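Toxin protein (Yersinia entomophaga, PDB 6AQK) probably acts as an ADP-ribosyltransferase toxin, transferring ADP-ribose from NAD+ to a target, as the C-terminal toxin domain of RHS2. Local coordinates at residues S32-L37 / F54-W58; Q199-R205 / H218-K223; W91-A97 / H171-E176. All blocks are in the same frame, centred on the assembly; numbering follows the deposited sequence. Where two conformers were deposited one is given.

Contact 1 of 3, residues S32-L37 / F54-W58; sequences SFTIAL and FISKW
Phe33, Phe54 and Trp58 form a buried aromatic cluster that joins helix 27-39 to helix 51-63 in the N-terminal helical part of the chain. The two segments run closer to antiparallel than to parallel, and their axes come within 9.1 Å. Ala36 lies where the backbones are nearest, its CA 5.3 Å from CA of Trp58. Phe33 is the middle ring. Phe54 turns an edge to one face of it, with the planes at 61°, and places CZ over the ring centre. The two CE2 atoms of Phe33 and Phe54 are 3.5 Å apart. Phe33 then turns its own edge to the indole, at 84° to the six-membered ring of Trp58. Its CD2 does the touching there, offset toward the rim. The CB of Phe33 makes a CH-pi contact over the five-membered ring, 4.1 Å from that centroid. In both Phe54 and Trp58, CG stands opposite the backbone N (chi1 -178°), which swings each ring toward the first helix. Phe54 CE1 also touches both Ala36 CB (3.6 Å) and Leu37 CD2 (3.7 Å).

The polar rim of the indole points at the start of segment 32-37. Trp58 NE1 gives a weak, bent bond of 2.9 Å to Ser32 OG. Its stronger partner is the carbonyl O of Tyr29, while Ser32 OG also bonds to Pro28 O. The buried N-H and hydroxyl are thus both satisfied near the same helix turn. Helix 74-90 closes over the cluster, with Phe77 meeting Phe54 and Val80 touching Phe33 and Trp58. The motif is an aromatic cluster of edge-to-face (T-shaped) pairs in the buried interface of helices 27-39, 51-63 and 74-90.

Contact 2 of 3, residues Q199-R205 / H218-K223; sequences QYLPEGR and HRYIIK
Arg219 grips the backbone of the 199-205 segment with its guanidinium group. NE gives a nearly straight bond to Leu201 O, 2.7 Å long with an angle of 171° at the hydrogen. The acceptor lies in the guanidinium plane. NH1 reaches on to Pro202 O at 2.9 Å, but this bond is weak and bent. Glu203 lies across the group, not at its edge. Its OE1 is 3.9 Å from Arg219 NH2 and well out of the guanidinium plane, so the pair is a long salt bridge, in which no N-H is aimed at the carboxylate. The arginine chain folds back at chi2 (-80°) and again at chi3 (66°), which brings the group over the turn.

The backbone of Arg219 is held as well, since its O accepts the N-H of Leu201 at 2.8 Å. From here the segments enter the five-stranded mixed sheet as antiparallel neighbours, strand 192-200 beside strand 220-226. Gln199 and Ile221 are a hydrogen-bonded pair, with Gln199 N 2.9 Å from Ile221 O and a matching bond in return. Tyr200 and Tyr220 are the next, non-hydrogen-bonded pair. Their rings meet obliquely on one face, where Tyr200 CD1 is 3.6 Å from Tyr220 CE1. Near the Gln199 and Ile221 side chains, Leu201 CD1 packs 3.8 Å from Ile221 CG1.

Further out, a type II turn from Pro202 to Arg205 holds Pro202 O, which takes both Arg219 NH1, weakly, and Arg205 N at 3.0 Å. Gly204 takes up a backbone shape that suits glycine. Thr216 O accepts a further bond from Arg219 NH2. Helix 115-124 lies against the two tyrosines, and Tyr200 OH bonds to Lys127 O. His218 touches Met162 of strand 161-167, and its ND1 bonds to Lys159 O just before that strand.

Contact 3 of 3, residues W91-A97 / H171-E176; sequences WSGYHSA and HAGVSE
Trp91 begins the contact by pointing its indole N-H at the 171-176 loop. NE1 bonds to Ala172 O at 2.9 Å, with the acceptor close to the ring plane. Its six-membered ring also packs obliquely on Val174, CZ2 lying 3.6 Å from CG2. Having CG opposite the backbone N (chi1 -160°) brings the indole over to this loop. Tyr94 comes next. Its CB touches Val174 CG1 at 3.8 Å, and one ring face carries Glu176 CG in a CH-pi contact. The hydroxyl of Tyr94 turns elsewhere and bonds to Glu90 OE1.

His95 meets the carboxylate of Glu176. Its backbone N bonds to Glu176 OE2 at 2.8 Å, and OE2 receives it on the lone pair that faces away from the other carboxylate oxygen. The ring ND1 approaches the same oxygen and lies nearly coplanar with the carboxylate. That bond is very short and belongs to one of two conformers, so its exact length is doubtful. His95 O accepts the N-H of Ser175 at 2.8 Å. Ser96 sits opposite Val174 in a single bridge of the two backbones. Its OG gives a bond to a water at 2.9 Å, and this water donates to His171 O and Gly173 O. Ala97 N closes the bridge with a nearly straight bond (176°) to Gly173 O at 2.9 Å. His171 ND1 accepts the N-H of Gly173, which ties the His171 ring to the backbone two residues on.

Backbone bonds thus join two loops that form no regular strands, while Trp91 and Tyr94 pack on the Val174 methyls. Glu176 OE2 appears to take two N-H groups of His95, which would hold the carboxylate in place.

The three contacts lie in separate parts of one chain and do not touch. Contact 1 and contact 2 are on opposite sides of the chain's centre, with their own centres about 32 Å apart. Contact 3 is about 26 Å from contact 1 and about 30 Å from contact 2, centre to centre. Along the chain contact 1 closes first, then contact 3, then contact 2. Helix 74-90 links contacts 1 and 3, since it covers contact 1 and leads into the 91-97 loop. Strand 161-167 runs beside strand 220-226 of contact 2 and precedes the 171-176 loop. Contact 3 therefore ties the N-terminal helical part to the sheet-bearing part of this toxin domain.

Contact 1 of 3, residues S32-L37 / F54-W58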
loop_
_atom_site.group_PDB
_atom_site.type_symbol
_atom_site.label_atom_id
_atom_site.label_comp_id
_atom_site.label_asym_id
_atom_site.label_seq_id
_atom_site.Cartn_x
_atom_site.Cartn_y
_atom_site.Cartn_z
ATOM N N SER A 32 7.407 -6.385 -6.898
ATOM C CA SER A 32 8.138 -7.558 -6.537
ATOM C C SER A 32 9.481 -7.271 -5.820
ATOM O O SER A 32 9.909 -8.048 -4.913
ATOM C CB SER A 32 8.270 -8.477 -7.775
ATOM O OG SER A 32 9.110 -7.915 -8.759
ATOM N N PHE A 33 10.131 -6.162 -6.177
ATOM C CA PHE A 33 11.334 -5.717 -5.524
ATOM C C PHE A 33 11.001 -5.375 -4.013
ATOM O O PHE A 33 11.742 -5.805 -3.099
ATOM C CB PHE A 33 11.859 -4.477 -6.195
ATOM C CG PHE A 33 13.223 -3.995 -5.727
ATOM C CD1 PHE A 33 13.378 -3.159 -4.587
ATOM C CD2 PHE A 33 14.341 -4.243 -6.488
ATOM C CE1 PHE A 33 14.634 -2.719 -4.187
ATOM C CE2 PHE A 33 15.580 -3.777 -6.107
ATOM C CZ PHE A 33 15.731 -3.017 -4.944
ATOM N N THR A 34 9.917 -4.663 -3.758
ATOM C CA THR A 34 9.650 -4.248 -2.398
ATOM C C THR A 34 9.145 -5.445 -1.595
ATOM O O THR A 34 9.402 -5.514 -0.371
ATOM C CB THR A 34 8.754 -2.996 -2.279
ATOM O OG1 THR A 34 7.446 -3.205 -2.856
ATOM C CG2 THR A 34 9.425 -1.779 -2.922
ATOM N N ILE A 35 8.462 -6.366 -2.257
ATOM C CA ILE A 35 8.132 -7.630 -1.615
ATOM C C ILE A 35 9.405 -8.357 -1.224
ATOM O O ILE A 35 9.509 -8.867 -0.078
ATOM C CB ILE A 35 7.203 -8.454 -2.449
ATOM C CG1 ILE A 35 5.811 -7.749 -2.474
ATOM C CG2 ILE A 35 7.092 -9.865 -1.909
ATOM C CD1 ILE A 35 4.870 -8.370 -3.451
ATOM N N ALA A 36 10.365 -8.422 -2.131
ATOM C CA ALA A 36 11.656 -9.076 -1.756
ATOM C C ALA A 36 12.312 -8.454 -0.581
ATOM O O ALA A 36 12.821 -9.194 0.279
ATOM C CB ALA A 36 12.597 -9.139 -2.889
ATOM N N LEU A 37 12.285 -7.122 -0.477
ATOM C CA LEU A 37 12.847 -6.413 0.701
ATOM C C LEU A 37 12.158 -6.879 1.990
ATOM O O LEU A 37 12.835 -7.018 2.991
ATOM C CB LEU A 37 12.651 -4.925 0.590
ATOM C CG LEU A 37 13.333 -4.090 -0.515
ATOM C CD1 LEU A 37 12.798 -2.652 -0.455
ATOM C CD2 LEU A 37 14.816 -4.112 -0.315
ATOM N N PHE A 54 19.342 -11.508 -3.067
ATOM C CA PHE A 54 18.205 -10.616 -3.277
ATOM C C PHE A 54 17.613 -10.851 -4.670
ATOM O O PHE A 54 16.384 -11.062 -4.875
ATOM C CB PHE A 54 18.607 -9.160 -3.064
ATOM C CG PHE A 54 17.455 -8.220 -3.235
ATOM C CD1 PHE A 54 16.608 -7.954 -2.173
ATOM C CD2 PHE A 54 17.147 -7.713 -4.482
ATOM C CE1 PHE A 54 15.508 -7.137 -2.363
ATOM C CE2 PHE A 54 16.008 -6.925 -4.681
ATOM C CZ PHE A 54 15.225 -6.636 -3.623
ATOM N N ILE A 55 18.490 -10.831 -5.658
ATOM C CA ILE A 55 18.062 -10.979 -7.032
ATOM C C ILE A 55 17.324 -12.264 -7.234
ATOM O O ILE A 55 16.254 -12.288 -7.875
ATOM C CB ILE A 55 19.249 -10.779 -8.008
ATOM C CG1 ILE A 55 19.629 -9.296 -8.024
ATOM C CG2 ILE A 55 18.873 -11.210 -9.414
ATOM C CD1 ILE A 55 21.051 -8.985 -8.494
ATOM N N SER A 56 17.850 -13.339 -6.649
ATOM C CA SER A 56 17.230 -14.639 -6.759
ATOM C C SER A 56 15.761 -14.708 -6.220
ATOM O O SER A 56 14.804 -15.173 -6.888
ATOM C CB SER A 56 18.133 -15.666 -6.080
ATOM O OG SER A 56 17.481 -16.912 -6.152
ATOM N N LYS A 57 15.581 -14.143 -5.036
ATOM C CA LYS A 57 14.270 -14.027 -4.437
ATOM C C LYS A 57 13.360 -13.122 -5.258
ATOM O O LYS A 57 12.207 -13.442 -5.511
ATOM C CB LYS A 57 14.426 -13.412 -3.022
ATOM C CG LYS A 57 13.135 -13.368 -2.198
ATOM C CD LYS A 57 12.459 -14.743 -2.152
ATOM C CE LYS A 57 12.059 -15.109 -0.745
ATOM N NZ LYS A 57 11.709 -16.550 -0.719
ATOM N N TRP A 58 13.899 -11.966 -5.654
ATOM C CA TRP A 58 13.141 -11.015 -6.462
ATOM C C TRP A 58 12.621 -11.701 -7.741
ATOM O O TRP A 58 11.422 -11.591 -8.088
ATOM C CB TRP A 58 14.042 -9.812 -6.770
ATOM C CG TRP A 58 13.399 -8.730 -7.562
ATOM C CD1 TRP A 58 12.051 -8.421 -7.658
ATOM C CD2 TRP A 58 14.090 -7.800 -8.363
ATOM N NE1 TRP A 58 11.891 -7.321 -8.496
ATOM C CE2 TRP A 58 13.140 -6.930 -8.928
ATOM C CE3 TRP A 58 15.446 -7.616 -8.661
ATOM C CZ2 TRP A 58 13.513 -5.915 -9.842
ATOM C CZ3 TRP A 58 15.801 -6.646 -9.523
ATOM C CH2 TRP A 58 14.838 -5.785 -10.114
#

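Contact 2 of 3, residues Q199-R205 / H218-K223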
loop_
_atom_site.group_PDB
_atom_site.type_symbol
_atom_site.label_atom_id
_atom_site.label_comp_id
_atom_site.label_asym_id
_atom_site.label_seq_id
_atom_site.Cartn_x
_atom_site.Cartn_y
_atom_site.Cartn_z
ATOM N N GLN A 199 -11.801 -3.252 12.229
ATOM C CA GLN A 199 -13.249 -3.626 12.291
ATOM C C GLN A 199 -13.594 -4.784 11.388
ATOM O O GLN A 199 -13.139 -4.867 10.226
ATOM C CB GLN A 199 -14.167 -2.522 11.846
ATOM C CG GLN A 199 -13.981 -1.206 12.540
ATOM C CD GLN A 199 -14.949 -0.116 12.007
ATOM O OE1 GLN A 199 -14.604 1.020 12.085
ATOM N NE2 GLN A 199 -16.185 -0.502 11.464
ATOM N N TYR A 200 -14.487 -5.636 11.879
ATOM C CA TYR A 200 -15.016 -6.730 11.100
ATOM C C TYR A 200 -16.485 -6.457 10.789
ATOM O O TYR A 200 -17.267 -6.011 11.642
ATOM C CB TYR A 200 -14.895 -8.068 11.864
ATOM C CG TYR A 200 -15.764 -9.150 11.290
ATOM C CD1 TYR A 200 -15.479 -9.725 10.038
ATOM C CD2 TYR A 200 -16.909 -9.580 11.964
ATOM C CE1 TYR A 200 -16.285 -10.743 9.500
ATOM C CE2 TYR A 200 -17.716 -10.578 11.435
ATOM C CZ TYR A 200 -17.415 -11.162 10.226
ATOM O OH TYR A 200 -18.231 -12.119 9.726
ATOM N N LEU A 201 -16.844 -6.786 9.577
ATOM C CA LEU A 201 -18.172 -6.506 9.043
ATOM C C LEU A 201 -18.729 -7.792 8.480
ATOM O O LEU A 201 -18.318 -8.280 7.387
ATOM C CB LEU A 201 -18.112 -5.400 7.976
ATOM C CG LEU A 201 -17.795 -3.940 8.389
ATOM C CD1 LEU A 201 -17.580 -3.093 7.141
ATOM C CD2 LEU A 201 -18.831 -3.296 9.306
ATOM N N PRO A 202 -19.712 -8.376 9.165
ATOM C CA PRO A 202 -20.416 -9.505 8.502
ATOM C C PRO A 202 -20.981 -9.218 7.089
ATOM O O PRO A 202 -21.144 -8.086 6.674
ATOM C CB PRO A 202 -21.583 -9.833 9.482
ATOM C CG PRO A 202 -21.201 -9.199 10.781
ATOM C CD PRO A 202 -20.308 -8.011 10.454
ATOM N N GLU A 203 -21.259 -10.262 6.351
ATOM C CA GLU A 203 -22.010 -10.181 5.088
ATOM C C GLU A 203 -23.235 -9.304 5.178
ATOM O O GLU A 203 -23.939 -9.323 6.171
ATOM C CB GLU A 203 -22.480 -11.577 4.659
ATOM C CG GLU A 203 -21.395 -12.503 4.148
ATOM C CD GLU A 203 -20.800 -12.061 2.828
ATOM O OE1 GLU A 203 -21.420 -11.241 2.107
ATOM O OE2 GLU A 203 -19.692 -12.534 2.519
ATOM N N GLY A 204 -23.455 -8.481 4.178
ATOM C CA GLY A 204 -24.562 -7.517 4.246
ATOM C C GLY A 204 -24.351 -6.257 5.054
ATOM O O GLY A 204 -25.112 -5.317 4.877
ATOM N N ARG A 205 -23.325 -6.190 5.905
ATOM C CA ARG A 205 -23.072 -5.018 6.753
ATOM C C ARG A 205 -22.099 -4.078 6.027
ATOM O O ARG A 205 -21.295 -4.556 5.204
ATOM C CB ARG A 205 -22.473 -5.433 8.084
ATOM C CG ARG A 205 -23.376 -6.340 8.926
ATOM C CD ARG A 205 -24.712 -5.681 9.301
ATOM N NE ARG A 205 -24.528 -4.447 10.037
ATOM C CZ ARG A 205 -24.250 -4.329 11.325
ATOM N NH1 ARG A 205 -24.135 -5.393 12.104
ATOM N NH2 ARG A 205 -24.090 -3.103 11.845
ATOM N N HIS A 218 -16.716 -4.948 1.715
ATOM C CA HIS A 218 -15.600 -5.013 2.662
ATOM C C HIS A 218 -15.998 -5.891 3.871
ATOM O O HIS A 218 -16.968 -5.632 4.555
ATOM C CB HIS A 218 -15.234 -3.592 3.169
ATOM C CG HIS A 218 -15.130 -2.571 2.087
ATOM N ND1 HIS A 218 -14.440 -2.810 0.918
ATOM C CD2 HIS A 218 -15.629 -1.311 1.979
ATOM C CE1 HIS A 218 -14.526 -1.753 0.134
ATOM N NE2 HIS A 218 -15.257 -0.831 0.747
ATOM N N ARG A 219 -15.206 -6.881 4.184
ATOM C CA ARG A 219 -15.332 -7.602 5.458
ATOM C C ARG A 219 -14.476 -6.993 6.560
ATOM O O ARG A 219 -14.721 -7.248 7.738
ATOM C CB ARG A 219 -15.033 -9.130 5.263
ATOM C CG ARG A 219 -15.826 -9.782 4.110
ATOM C CD ARG A 219 -17.271 -10.136 4.525
ATOM N NE ARG A 219 -18.185 -9.037 4.849
ATOM C CZ ARG A 219 -18.865 -8.303 3.948
ATOM N NH1 ARG A 219 -19.640 -7.315 4.358
ATOM N NH2 ARG A 219 -18.751 -8.498 2.629
ATOM N N TYR A 220 -13.421 -6.259 6.209
ATOM C CA TYR A 220 -12.486 -5.709 7.186
ATOM C C TYR A 220 -12.147 -4.245 6.842
ATOM O O TYR A 220 -11.920 -3.909 5.680
ATOM C CB TYR A 220 -11.157 -6.489 7.234
ATOM C CG TYR A 220 -11.436 -7.877 7.651
ATOM C CD1 TYR A 220 -11.637 -8.158 8.985
ATOM C CD2 TYR A 220 -11.651 -8.876 6.714
ATOM C CE1 TYR A 220 -11.988 -9.425 9.401
ATOM C CE2 TYR A 220 -12.030 -10.176 7.100
ATOM C CZ TYR A 220 -12.202 -10.421 8.468
ATOM O OH TYR A 220 -12.579 -11.663 8.968
ATOM N N ILE A 221 -12.178 -3.411 7.873
ATOM C CA ILE A 221 -11.766 -2.025 7.813
ATOM C C ILE A 221 -10.566 -1.784 8.702
ATOM O O ILE A 221 -10.561 -2.115 9.906
ATOM C CB ILE A 221 -12.886 -1.048 8.226
ATOM C CG1 ILE A 221 -14.221 -1.392 7.495
ATOM C CG2 ILE A 221 -12.425 0.402 7.971
ATOM C CD1 ILE A 221 -14.247 -1.237 5.960
ATOM N N ILE A 222 -9.534 -1.236 8.100
ATOM C CA ILE A 222 -8.370 -0.783 8.861
ATOM C C ILE A 222 -8.437 0.734 8.928
ATOM O O ILE A 222 -8.328 1.386 7.948
ATOM C CB ILE A 222 -7.054 -1.233 8.241
ATOM C CG1 ILE A 222 -7.057 -2.750 7.980
ATOM C CG2 ILE A 222 -5.929 -0.785 9.133
ATOM C CD1 ILE A 222 -5.866 -3.177 7.132
ATOM N N LYS A 223 -8.577 1.299 10.129
ATOM C CA LYS A 223 -8.448 2.725 10.353
ATOM C C LYS A 223 -7.017 3.033 10.801
ATOM O O LYS A 223 -6.504 2.424 11.726
ATOM C CB LYS A 223 -9.400 3.180 11.464
ATOM C CG LYS A 223 -10.847 2.915 11.072
ATOM C CD LYS A 223 -11.879 3.608 11.954
ATOM C CE LYS A 223 -11.921 5.117 11.762
ATOM N NZ LYS A 223 -12.780 5.673 12.870
HETATM O O HOH W 1 -19.091 -4.022 3.780
#

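Contact 3 of 3, residues W91-A97 / H171-E176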
loop_
_atom_site.group_PDB
_atom_site.type_symbol
_atom_site.label_atom_id
_atom_site.label_comp_id
_atom_site.label_asym_id
_atom_site.label_seq_id
_atom_site.Cartn_x
_atom_site.Cartn_y
_atom_site.Cartn_z
ATOM N N TRP A 91 10.733 13.653 -3.590
ATOM C CA TRP A 91 9.400 13.578 -2.927
ATOM C C TRP A 91 8.872 14.955 -2.469
ATOM O O TRP A 91 7.644 15.314 -2.661
ATOM C CB TRP A 91 9.372 12.574 -1.724
ATOM C CG TRP A 91 7.954 12.151 -1.389
ATOM C CD1 TRP A 91 7.123 12.724 -0.496
ATOM C CD2 TRP A 91 7.206 11.072 -1.993
ATOM N NE1 TRP A 91 5.899 12.112 -0.527
ATOM C CE2 TRP A 91 5.953 11.060 -1.408
ATOM C CE3 TRP A 91 7.505 10.100 -2.971
ATOM C CZ2 TRP A 91 4.947 10.188 -1.811
ATOM C CZ3 TRP A 91 6.508 9.192 -3.339
ATOM C CH2 TRP A 91 5.241 9.246 -2.736
ATOM N N SER A 92 9.756 15.734 -1.856
ATOM C CA SER A 92 9.317 17.041 -1.310
ATOM C C SER A 92 8.825 17.979 -2.414
ATOM O O SER A 92 8.034 18.831 -2.131
ATOM C CB SER A 92 10.380 17.662 -0.394
ATOM O OG SER A 92 11.320 18.300 -1.211
ATOM N N GLY A 93 9.263 17.783 -3.673
ATOM C CA GLY A 93 8.871 18.602 -4.816
ATOM C C GLY A 93 7.540 18.156 -5.435
ATOM O O GLY A 93 7.040 18.836 -6.284
ATOM N N TYR A 94 6.958 17.006 -5.017
ATOM C CA TYR A 94 5.664 16.557 -5.528
ATOM C C TYR A 94 4.518 17.311 -4.903
ATOM O O TYR A 94 4.642 17.765 -3.787
ATOM C CB TYR A 94 5.529 15.041 -5.248
ATOM C CG TYR A 94 6.485 14.141 -5.986
ATOM C CD1 TYR A 94 7.202 14.546 -7.107
ATOM C CD2 TYR A 94 6.618 12.781 -5.573
ATOM C CE1 TYR A 94 8.044 13.656 -7.799
ATOM C CE2 TYR A 94 7.419 11.897 -6.263
ATOM C CZ TYR A 94 8.138 12.325 -7.367
ATOM O OH TYR A 94 8.939 11.388 -7.986
ATOM N N HIS A 95 3.377 17.397 -5.583
ATOM C CA HIS A 95 2.262 18.192 -5.137
ATOM C C HIS A 95 1.622 17.458 -3.949
ATOM O O HIS A 95 1.157 16.324 -4.125
ATOM C CB HIS A 95 1.224 18.317 -6.273
ATOM C CG HIS A 95 1.671 19.107 -7.480
ATOM N ND1 HIS A 95 2.297 18.523 -8.562
ATOM C CD2 HIS A 95 1.479 20.409 -7.822
ATOM C CE1 HIS A 95 2.502 19.431 -9.500
ATOM N NE2 HIS A 95 2.013 20.582 -9.080
ATOM N N SER A 96 1.551 18.084 -2.784
ATOM C CA SER A 96 0.987 17.406 -1.615
ATOM C C SER A 96 -0.483 17.349 -1.803
ATOM O O SER A 96 -1.085 18.284 -2.344
ATOM C CB SER A 96 1.288 18.155 -0.336
ATOM O OG SER A 96 2.655 18.022 -0.021
ATOM N N ALA A 97 -1.097 16.251 -1.394
ATOM C CA ALA A 97 -2.558 16.177 -1.484
ATOM C C ALA A 97 -3.098 16.989 -0.333
ATOM O O ALA A 97 -2.498 16.974 0.708
ATOM C CB ALA A 97 -3.029 14.732 -1.385
ATOM N N HIS A 171 1.476 15.248 6.556
ATOM C CA HIS A 171 1.561 13.854 5.991
ATOM C C HIS A 171 2.260 13.860 4.668
ATOM O O HIS A 171 2.439 14.913 4.031
ATOM C CB HIS A 171 0.185 13.267 5.809
ATOM C CG HIS A 171 -0.628 13.985 4.814
ATOM N ND1 HIS A 171 -0.483 13.791 3.449
ATOM C CD2 HIS A 171 -1.513 14.998 4.965
ATOM C CE1 HIS A 171 -1.268 14.645 2.818
ATOM N NE2 HIS A 171 -1.914 15.386 3.722
ATOM N N ALA A 172 2.629 12.678 4.203
ATOM C CA ALA A 172 3.476 12.514 3.025
ATOM C C ALA A 172 2.710 12.135 1.748
ATOM O O ALA A 172 3.316 11.792 0.767
ATOM C CB ALA A 172 4.546 11.444 3.338
ATOM N N GLY A 173 1.388 12.263 1.730
ATOM C CA GLY A 173 0.590 11.858 0.575
ATOM C C GLY A 173 0.701 12.901 -0.525
ATOM O O GLY A 173 0.548 14.097 -0.282
ATOM N N VAL A 174 0.903 12.441 -1.751
ATOM C CA VAL A 174 0.983 13.335 -2.850
ATOM C C VAL A 174 -0.017 13.043 -3.949
ATOM O O VAL A 174 -0.369 11.865 -4.243
ATOM C CB VAL A 174 2.380 13.266 -3.419
ATOM C CG1 VAL A 174 3.404 13.665 -2.384
ATOM C CG2 VAL A 174 2.740 11.921 -4.014
ATOM N N SER A 175 -0.480 14.119 -4.559
ATOM C CA SER A 175 -1.313 14.045 -5.724
ATOM C C SER A 175 -0.438 14.163 -6.906
ATOM O O SER A 175 -0.305 15.226 -7.500
ATOM C CB SER A 175 -2.395 15.122 -5.642
ATOM O OG SER A 175 -3.195 15.058 -6.781
ATOM N N GLU A 176 0.249 13.085 -7.236
ATOM C CA GLU A 176 1.272 13.122 -8.248
ATOM C C GLU A 176 1.354 11.791 -8.995
ATOM O O GLU A 176 1.208 10.780 -8.398
ATOM C CB GLU A 176 2.605 13.427 -7.540
ATOM C CG GLU A 176 3.699 13.914 -8.430
ATOM C CD GLU A 176 3.475 15.315 -8.953
ATOM O OE1 GLU A 176 3.346 15.409 -10.147
ATOM O OE2 GLU A 176 3.391 16.317 -8.212
HETATM O O HOH W 2 2.298 15.500 1.309
#